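Local structure of serine protease inhibitor 1 (Coprinopsis cinerea, 3VWC) at residues L16-P21 with R32-E38; S42-W46 with L57-G61; E105-P111 with V120-L125. The protein probably inhibits serine-type endopeptidases and folds as a compact beta-trefoil. All coordinates share one frame. Where two conformers were deposited one is given. Residues are numbered along the deposited sequence.

Contact 1. Residues L16-P21 with R32-E38; sequences LHVGRP and RIRVLPE
Strand 18-19 and the last part, 34-35, of the broken strand 31-35 pair here as an antiparallel beta hairpin of the beta-trefoil, with ten residues between the two segments. In the register, Val18 faces Val35 as a non-hydrogen-bonded pair (CA-CA 4.6 Å), and Gly19 faces Arg34 as a hydrogen-bonded pair (CA-CA 5.4 Å). Gly19 N donates to Arg34 O (2.9 Å), Arg34 N to Gly19 O (2.8 Å), and Leu36 N extends the ladder to His17 O (2.8 Å). Leu36 has the largest area covered. In its mt rotamer (chi1 -61°, chi2 173°) it lies over the backbone of 18-20, with CD1 3.6 Å from Gly19 N, while CD2 comes 4.2 Å from Pro21 CD. Gly19, at phi/psi 161/-142, suits this packing: a CB would stand about 3.5 Å from Leu36 CD1 and would also collide with the preceding carbonyl. Leu16, also mt, points toward 32-38 and brings its CB 3.6 Å from Leu36 O and 4.4 Å from Val35 CB. On the sheet face of Val18 and Val35, Val18 CG1 touches Ile33 CG2 at 3.6 Å. Arg20 points away and spends its guanidinium on Glu24 and Cys59 O. At the open end one water accepts from His17 N (2.8 Å) and lies 2.9 Å from Leu36 O and 2.7 Å from Glu38 OE1.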
# COMPACT_ATOMS: atom_id res chain seq x y z
N LEU A 16 -6.33 3.48 -9.95
CA LEU A 16 -5.50 2.37 -10.45
C LEU A 16 -5.16 1.37 -9.33
O LEU A 16 -5.04 1.75 -8.15
CB LEU A 16 -4.22 2.90 -11.08
CG LEU A 16 -4.46 3.73 -12.35
CD1 LEU A 16 -3.19 4.30 -12.92
CD2 LEU A 16 -5.29 2.94 -13.39
N HIS A 17 -5.13 0.09 -9.65
CA HIS A 17 -4.68 -0.91 -8.71
C HIS A 17 -3.25 -0.64 -8.33
O HIS A 17 -2.45 -0.16 -9.14
CB HIS A 17 -4.81 -2.32 -9.31
CG HIS A 17 -6.23 -2.80 -9.41
ND1 HIS A 17 -6.69 -3.90 -8.72
CD2 HIS A 17 -7.30 -2.28 -10.04
CE1 HIS A 17 -7.97 -4.07 -8.99
NE2 HIS A 17 -8.37 -3.08 -9.77
N VAL A 18 -2.92 -1.00 -7.10
CA VAL A 18 -1.57 -1.01 -6.58
C VAL A 18 -1.05 -2.45 -6.46
O VAL A 18 -1.79 -3.34 -6.02
CB VAL A 18 -1.65 -0.34 -5.19
CG1 VAL A 18 -0.32 -0.38 -4.47
CG2 VAL A 18 -2.18 1.09 -5.35
N GLY A 19 0.19 -2.71 -6.88
CA GLY A 19 0.74 -4.05 -6.70
C GLY A 19 1.91 -4.26 -7.64
O GLY A 19 2.72 -3.35 -7.85
N ARG A 20 2.02 -5.48 -8.20
CA ARG A 20 3.18 -5.85 -8.97
C ARG A 20 2.74 -6.22 -10.36
O ARG A 20 1.71 -6.87 -10.54
CB ARG A 20 3.93 -6.99 -8.25
CG ARG A 20 4.66 -6.55 -7.00
CD ARG A 20 5.04 -7.71 -6.06
NE ARG A 20 6.06 -8.57 -6.69
CZ ARG A 20 6.50 -9.72 -6.17
NH1 ARG A 20 6.00 -10.19 -5.04
NH2 ARG A 20 7.41 -10.43 -6.83
N PRO A 21 3.55 -5.84 -11.37
CA PRO A 21 3.16 -6.09 -12.77
C PRO A 21 3.45 -7.54 -13.18
O PRO A 21 4.04 -8.28 -12.40
CB PRO A 21 4.11 -5.16 -13.55
CG PRO A 21 5.32 -5.11 -12.73
CD PRO A 21 4.80 -5.08 -11.27
N ARG A 32 9.49 -3.54 -6.78
CA ARG A 32 8.71 -2.30 -6.56
C ARG A 32 7.23 -2.60 -6.51
O ARG A 32 6.68 -3.34 -7.34
CB ARG A 32 8.98 -1.30 -7.68
CG ARG A 32 10.32 -0.59 -7.59
CD ARG A 32 10.48 0.36 -8.82
NE ARG A 32 11.84 0.87 -8.91
CZ ARG A 32 12.22 1.97 -9.59
NH1 ARG A 32 11.34 2.78 -10.22
NH2 ARG A 32 13.50 2.31 -9.54
N ILE A 33 6.58 -1.94 -5.54
CA ILE A 33 5.14 -1.87 -5.55
C ILE A 33 4.73 -0.64 -6.31
O ILE A 33 5.27 0.42 -6.11
CB ILE A 33 4.54 -1.86 -4.11
CG1 ILE A 33 4.89 -3.15 -3.33
CG2 ILE A 33 3.02 -1.66 -4.19
CD1 ILE A 33 4.46 -4.42 -4.00
N ARG A 34 3.85 -0.84 -7.29
CA ARG A 34 3.57 0.22 -8.27
C ARG A 34 2.07 0.54 -8.38
O ARG A 34 1.20 -0.28 -8.05
CB ARG A 34 4.11 -0.15 -9.65
CG ARG A 34 5.53 -0.69 -9.67
CD ARG A 34 5.80 -1.30 -11.06
NE ARG A 34 7.11 -1.94 -11.11
CZ ARG A 34 8.19 -1.36 -11.59
NH1 ARG A 34 8.15 -0.08 -11.98
NH2 ARG A 34 9.33 -2.04 -11.68
N VAL A 35 1.76 1.70 -8.99
CA VAL A 35 0.43 1.83 -9.57
C VAL A 35 0.41 1.16 -10.94
O VAL A 35 1.37 1.27 -11.70
CB VAL A 35 -0.07 3.29 -9.65
CG1 VAL A 35 -0.59 3.77 -8.26
CG2 VAL A 35 0.99 4.20 -10.23
N LEU A 36 -0.62 0.36 -11.18
CA LEU A 36 -0.62 -0.57 -12.34
C LEU A 36 -1.53 -0.08 -13.46
O LEU A 36 -2.62 0.38 -13.18
CB LEU A 36 -1.08 -1.96 -11.87
CG LEU A 36 -0.15 -2.56 -10.80
CD1 LEU A 36 -0.69 -3.86 -10.22
CD2 LEU A 36 1.26 -2.83 -11.37
N PRO A 37 -1.13 -0.31 -14.73
CA PRO A 37 -2.12 -0.19 -15.80
C PRO A 37 -3.30 -1.14 -15.59
O PRO A 37 -3.13 -2.25 -15.07
CB PRO A 37 -1.33 -0.61 -17.05
CG PRO A 37 0.12 -0.57 -16.68
CD PRO A 37 0.12 -0.93 -15.19
N GLU A 38 -4.50 -0.71 -16.01
CA GLU A 38 -5.67 -1.57 -16.08
C GLU A 38 -5.37 -2.89 -16.79
O GLU A 38 -5.87 -3.94 -16.40
CB GLU A 38 -6.82 -0.85 -16.79
CG GLU A 38 -7.58 0.17 -15.92
CD GLU A 38 -8.13 -0.41 -14.60
OE1 GLU A 38 -7.40 -0.37 -13.58
OE2 GLU A 38 -9.32 -0.80 -14.56
O HOH W 1 -5.09 -0.78 -12.33

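Contact 2. Residues S42-W46 with L57-G61; sequences SGNSW and LYCKG
In this part of the beta-trefoil the loop 42-46, leading into strand 46-51, runs roughly antiparallel to the end of strand 54-59 and the turn after it (end-to-end directions 153° apart). The nearest CA pairs are Trp46-Cys59 (5.0 Å) and Asn44-Lys60 (6.4 Å). No direct hydrogen bond joins the segments; an indole face, a water and a lysine chain do so instead. Leu57 is extended, its CB 4.0 Å from Trp46 CE3 at the ring edge. The CA-to-CB bond of Tyr58 points away, but its carbonyl O lies 3.1 Å from Trp46 CA in a CA-H...O contact. Cys59 (chi1 t) points toward the loop and covers the Trp46 indole (chi1 -73°, chi2 66°): its CB sits 3.7 Å from the centroid of the six-membered ring, 3° off the normal, a CH-pi contact. Its SG lies 4.4 Å from the centroid of the five-membered ring, a sulfur-aromatic contact, and 3.3 Å from Asn44 OD1. Trp46 NE1 is hydrogen-bonded to Val18 O, and Asn44 OD1 accepts from Arg20 N. Lys60 turns the chain with phi/psi 44/40 and stretches back, CG 3.4 Å from Gly43 O and CE 3.6 Å from Ser42 O, so that NZ hydrogen-bonds to Arg20 O and Pro21 O. Its backbone N donates to a water (2.6 Å), which in turn donates to Gly43 O (2.7 Å) and Ser45 O (2.9 Å).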
# COMPACT_ATOMS: atom_id res chain seq x y z
N SER A 42 -3.30 -8.10 -13.04
CA SER A 42 -3.79 -9.38 -12.54
C SER A 42 -2.92 -9.97 -11.43
O SER A 42 -1.72 -9.68 -11.33
CB SER A 42 -3.94 -10.38 -13.69
OG SER A 42 -4.53 -9.75 -14.82
N GLY A 43 -3.54 -10.81 -10.61
CA GLY A 43 -2.84 -11.54 -9.56
C GLY A 43 -2.46 -10.67 -8.37
O GLY A 43 -1.56 -11.04 -7.59
N ASN A 44 -3.12 -9.51 -8.26
CA ASN A 44 -2.76 -8.50 -7.25
C ASN A 44 -3.79 -8.37 -6.17
O ASN A 44 -4.00 -7.29 -5.63
CB ASN A 44 -2.49 -7.13 -7.88
CG ASN A 44 -1.11 -7.04 -8.44
OD1 ASN A 44 -0.13 -7.10 -7.69
ND2 ASN A 44 -1.00 -7.11 -9.78
N SER A 45 -4.38 -9.50 -5.80
CA SER A 45 -5.09 -9.55 -4.52
C SER A 45 -4.07 -9.66 -3.40
O SER A 45 -3.24 -10.59 -3.34
CB SER A 45 -6.08 -10.72 -4.48
OG SER A 45 -7.10 -10.54 -5.45
N TRP A 46 -4.09 -8.66 -2.55
CA TRP A 46 -3.21 -8.61 -1.43
C TRP A 46 -3.76 -9.50 -0.34
O TRP A 46 -4.97 -9.65 -0.22
CB TRP A 46 -3.17 -7.15 -0.94
CG TRP A 46 -2.40 -6.20 -1.84
CD1 TRP A 46 -2.72 -5.82 -3.12
CD2 TRP A 46 -1.21 -5.50 -1.49
NE1 TRP A 46 -1.81 -4.87 -3.56
CE2 TRP A 46 -0.83 -4.72 -2.62
CE3 TRP A 46 -0.34 -5.56 -0.39
CZ2 TRP A 46 0.29 -3.89 -2.62
CZ3 TRP A 46 0.78 -4.70 -0.36
CH2 TRP A 46 1.09 -3.89 -1.49
N LEU A 57 1.33 -7.08 5.14
CA LEU A 57 0.58 -6.98 3.91
C LEU A 57 1.37 -7.65 2.77
O LEU A 57 2.49 -7.24 2.48
CB LEU A 57 0.34 -5.48 3.57
CG LEU A 57 -0.37 -4.72 4.72
CD1 LEU A 57 -0.28 -3.19 4.52
CD2 LEU A 57 -1.80 -5.12 4.76
N TYR A 58 0.71 -8.59 2.11
CA TYR A 58 1.40 -9.42 1.13
C TYR A 58 0.91 -9.14 -0.28
O TYR A 58 -0.29 -9.16 -0.54
CB TYR A 58 1.28 -10.93 1.45
CG TYR A 58 2.03 -11.42 2.68
CD1 TYR A 58 3.34 -11.93 2.60
CD2 TYR A 58 1.45 -11.32 3.93
CE1 TYR A 58 4.01 -12.38 3.74
CE2 TYR A 58 2.09 -11.78 5.07
CZ TYR A 58 3.38 -12.30 4.97
OH TYR A 58 4.06 -12.68 6.12
N CYS A 59 1.87 -8.96 -1.20
CA CYS A 59 1.60 -8.80 -2.62
C CYS A 59 2.38 -9.82 -3.42
O CYS A 59 3.62 -9.84 -3.43
CB CYS A 59 1.95 -7.38 -3.09
SG CYS A 59 1.54 -7.05 -4.83
N LYS A 60 1.62 -10.58 -4.18
CA LYS A 60 2.13 -11.78 -4.85
C LYS A 60 3.01 -12.62 -3.91
O LYS A 60 4.05 -13.16 -4.31
CB LYS A 60 2.83 -11.40 -6.15
CG LYS A 60 1.82 -10.88 -7.15
CD LYS A 60 2.45 -10.54 -8.50
CE LYS A 60 1.41 -10.03 -9.50
NZ LYS A 60 1.99 -9.81 -10.89
N GLY A 61 2.59 -12.71 -2.66
CA GLY A 61 3.13 -13.71 -1.75
C GLY A 61 4.27 -13.17 -0.91
O GLY A 61 4.87 -13.90 -0.14
O HOH W 2 -0.84 -10.40 -5.02

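Contact 3. Residues E105-P111 with V120-L125; sequences EHGWVVP and VEVRPL
An antiparallel beta hairpin of the trefoil, strands 107-109 and 121-123 joined by a long non-helical connection, forms this contact, its centre about 9 Å from the centre of the chain. The short axes approach to 4.5 Å with N-to-C directions 133° apart, so the pair is strongly twisted. Gly107-Arg123 and Val109-Glu121 are hydrogen-bonded pairs flanking the non-hydrogen-bonded pair Trp108-Val122 (CA-CA 4.7 Å). Gly107 N donates to Arg123 O (2.7 Å), Arg123 N to Gly107 O (2.9 Å), Val109 N to Glu121 O (2.8 Å) and Glu121 N to Val109 O (2.8 Å).

Val109 (chi1 t) shares its face with Glu121 and Arg123. Its CG2 meets Leu125 CD2 at 3.7 Å, and its CG1 lies 3.8 Å from Arg123 CZ, over the guanidinium. That group is held by a salt bridge along its own strand, Arg123 NH2 and NE each 2.7 Å from Glu121 OE1. Gly107 has no CB, which would clash with Leu125 CG. Beyond the paired strands, Pro124 CD stands over the His106 ring (chi1 m), 3.7 Å from its centroid in a CH-pi contact. Water bridges Glu105 O (2.6 Å) to Leu125 N (2.9 Å), and another joins His106 ND1 (2.7 Å) to Val122 O (2.8 Å).

On the face of Trp108 and Val122 the buried Trp108 ring meets Trp84 and Phe141 edge-to-face and also touches Trp46; Val122, and Val120 just before the strand, pack on Leu71 of strand 70-73. Leu125 reaches Thr98 and Val100 of strand 96-101.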
# COMPACT_ATOMS: atom_id res chain seq x y z
N GLU A 105 6.73 5.26 11.08
CA GLU A 105 5.69 6.27 11.11
C GLU A 105 5.47 6.99 9.77
O GLU A 105 4.81 8.03 9.72
CB GLU A 105 5.85 7.25 12.29
CG GLU A 105 5.96 6.51 13.61
CD GLU A 105 6.07 7.44 14.79
OE1 GLU A 105 6.29 8.66 14.58
OE2 GLU A 105 5.92 6.94 15.92
N HIS A 106 5.98 6.38 8.69
CA HIS A 106 5.81 6.93 7.35
C HIS A 106 4.81 6.05 6.63
O HIS A 106 4.77 4.83 6.84
CB HIS A 106 7.14 6.90 6.62
CG HIS A 106 8.15 7.85 7.19
ND1 HIS A 106 9.39 8.03 6.62
CD2 HIS A 106 8.08 8.67 8.25
CE1 HIS A 106 10.06 8.93 7.33
NE2 HIS A 106 9.28 9.35 8.31
N GLY A 107 3.95 6.65 5.79
CA GLY A 107 2.82 5.92 5.23
C GLY A 107 2.87 5.86 3.70
O GLY A 107 3.66 6.58 3.07
N TRP A 108 1.98 5.07 3.11
CA TRP A 108 1.95 4.90 1.66
C TRP A 108 1.50 6.23 1.04
O TRP A 108 0.45 6.79 1.45
CB TRP A 108 1.00 3.80 1.26
CG TRP A 108 1.36 2.38 1.63
CD1 TRP A 108 2.36 1.96 2.48
CD2 TRP A 108 0.68 1.25 1.17
NE1 TRP A 108 2.35 0.59 2.54
CE2 TRP A 108 1.30 0.12 1.79
CE3 TRP A 108 -0.45 1.05 0.33
CZ2 TRP A 108 0.83 -1.19 1.57
CZ3 TRP A 108 -0.90 -0.28 0.10
CH2 TRP A 108 -0.24 -1.38 0.71
N VAL A 109 2.16 6.60 -0.05
CA VAL A 109 1.79 7.81 -0.80
C VAL A 109 1.94 7.56 -2.32
O VAL A 109 2.98 7.06 -2.81
CB VAL A 109 2.69 9.02 -0.43
CG1 VAL A 109 2.34 10.25 -1.28
CG2 VAL A 109 2.54 9.35 1.05
N VAL A 110 0.86 7.80 -3.07
CA VAL A 110 0.95 7.79 -4.55
C VAL A 110 0.89 9.27 -4.96
O VAL A 110 -0.12 9.94 -4.71
CB VAL A 110 -0.26 7.03 -5.15
CG1 VAL A 110 -0.32 7.23 -6.72
CG2 VAL A 110 -0.10 5.57 -4.84
N PRO A 111 1.99 9.81 -5.54
CA PRO A 111 1.92 11.24 -5.93
C PRO A 111 0.78 11.53 -6.90
O PRO A 111 0.40 10.68 -7.74
CB PRO A 111 3.27 11.48 -6.62
CG PRO A 111 4.19 10.38 -6.15
CD PRO A 111 3.30 9.18 -5.87
N VAL A 120 5.09 3.19 -5.57
CA VAL A 120 4.47 3.79 -4.39
C VAL A 120 5.55 4.26 -3.42
O VAL A 120 6.60 3.63 -3.27
CB VAL A 120 3.56 2.73 -3.75
CG1 VAL A 120 2.95 3.26 -2.43
CG2 VAL A 120 2.43 2.35 -4.71
N GLU A 121 5.31 5.44 -2.84
CA GLU A 121 6.26 6.08 -1.94
C GLU A 121 5.86 5.77 -0.49
O GLU A 121 4.73 5.40 -0.23
CB GLU A 121 6.34 7.58 -2.19
CG GLU A 121 6.78 7.79 -3.65
CD GLU A 121 7.02 9.23 -4.04
OE1 GLU A 121 6.74 10.15 -3.25
OE2 GLU A 121 7.47 9.43 -5.20
N VAL A 122 6.81 5.93 0.43
CA VAL A 122 6.54 5.86 1.86
C VAL A 122 7.12 7.05 2.56
O VAL A 122 8.32 7.25 2.58
CB VAL A 122 7.09 4.56 2.47
CG1 VAL A 122 6.69 4.44 3.93
CG2 VAL A 122 6.64 3.32 1.68
N ARG A 123 6.24 7.90 3.09
CA ARG A 123 6.63 9.26 3.57
C ARG A 123 5.80 9.61 4.79
O ARG A 123 4.68 9.14 4.92
CB ARG A 123 6.22 10.33 2.53
CG ARG A 123 6.78 10.23 1.13
CD ARG A 123 6.50 11.58 0.46
NE ARG A 123 6.14 11.48 -0.95
CZ ARG A 123 5.46 12.42 -1.61
NH1 ARG A 123 5.05 13.52 -0.99
NH2 ARG A 123 5.20 12.29 -2.90
N PRO A 124 6.24 10.61 5.59
CA PRO A 124 5.31 11.09 6.62
C PRO A 124 3.99 11.54 5.99
O PRO A 124 4.02 12.31 5.02
CB PRO A 124 6.02 12.32 7.21
CG PRO A 124 7.43 12.21 6.80
CD PRO A 124 7.52 11.34 5.57
N LEU A 125 2.85 11.16 6.57
CA LEU A 125 1.58 11.61 6.01
C LEU A 125 1.24 13.01 6.45
O LEU A 125 1.52 13.40 7.62
CB LEU A 125 0.44 10.69 6.40
CG LEU A 125 0.55 9.23 5.91
CD1 LEU A 125 -0.80 8.56 6.07
CD2 LEU A 125 0.99 9.22 4.39
O HOH W 3 2.76 9.11 8.58
O HOH W 4 10.02 6.37 4.56

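From the N terminus the three contacts follow in series, neither nested nor crossing. Contact 1 closes the connection between 16-21 and 32-38. Contact 2 then brings 42-46 against 57-61 around the hairpin of strands 46-51 and 54-59. Probable hydrogen bonds from Arg20 N to Asn44 OD1 (2.7 Å) and from Arg20 NH1 to Cys59 O (2.9 Å) tie the two. Contact 3 closes the loop 110-120 between strands 107-109 and 121-123 and joins contact 1 through a probable hydrogen bond from Val120 N to Ile33 O (2.8 Å). Contacts 2 and 3 sit on opposite sides of the chain's centre, their centres about 19 Å apart, yet Trp46 CH2 and Trp108 CH2 meet at 3.6 Å.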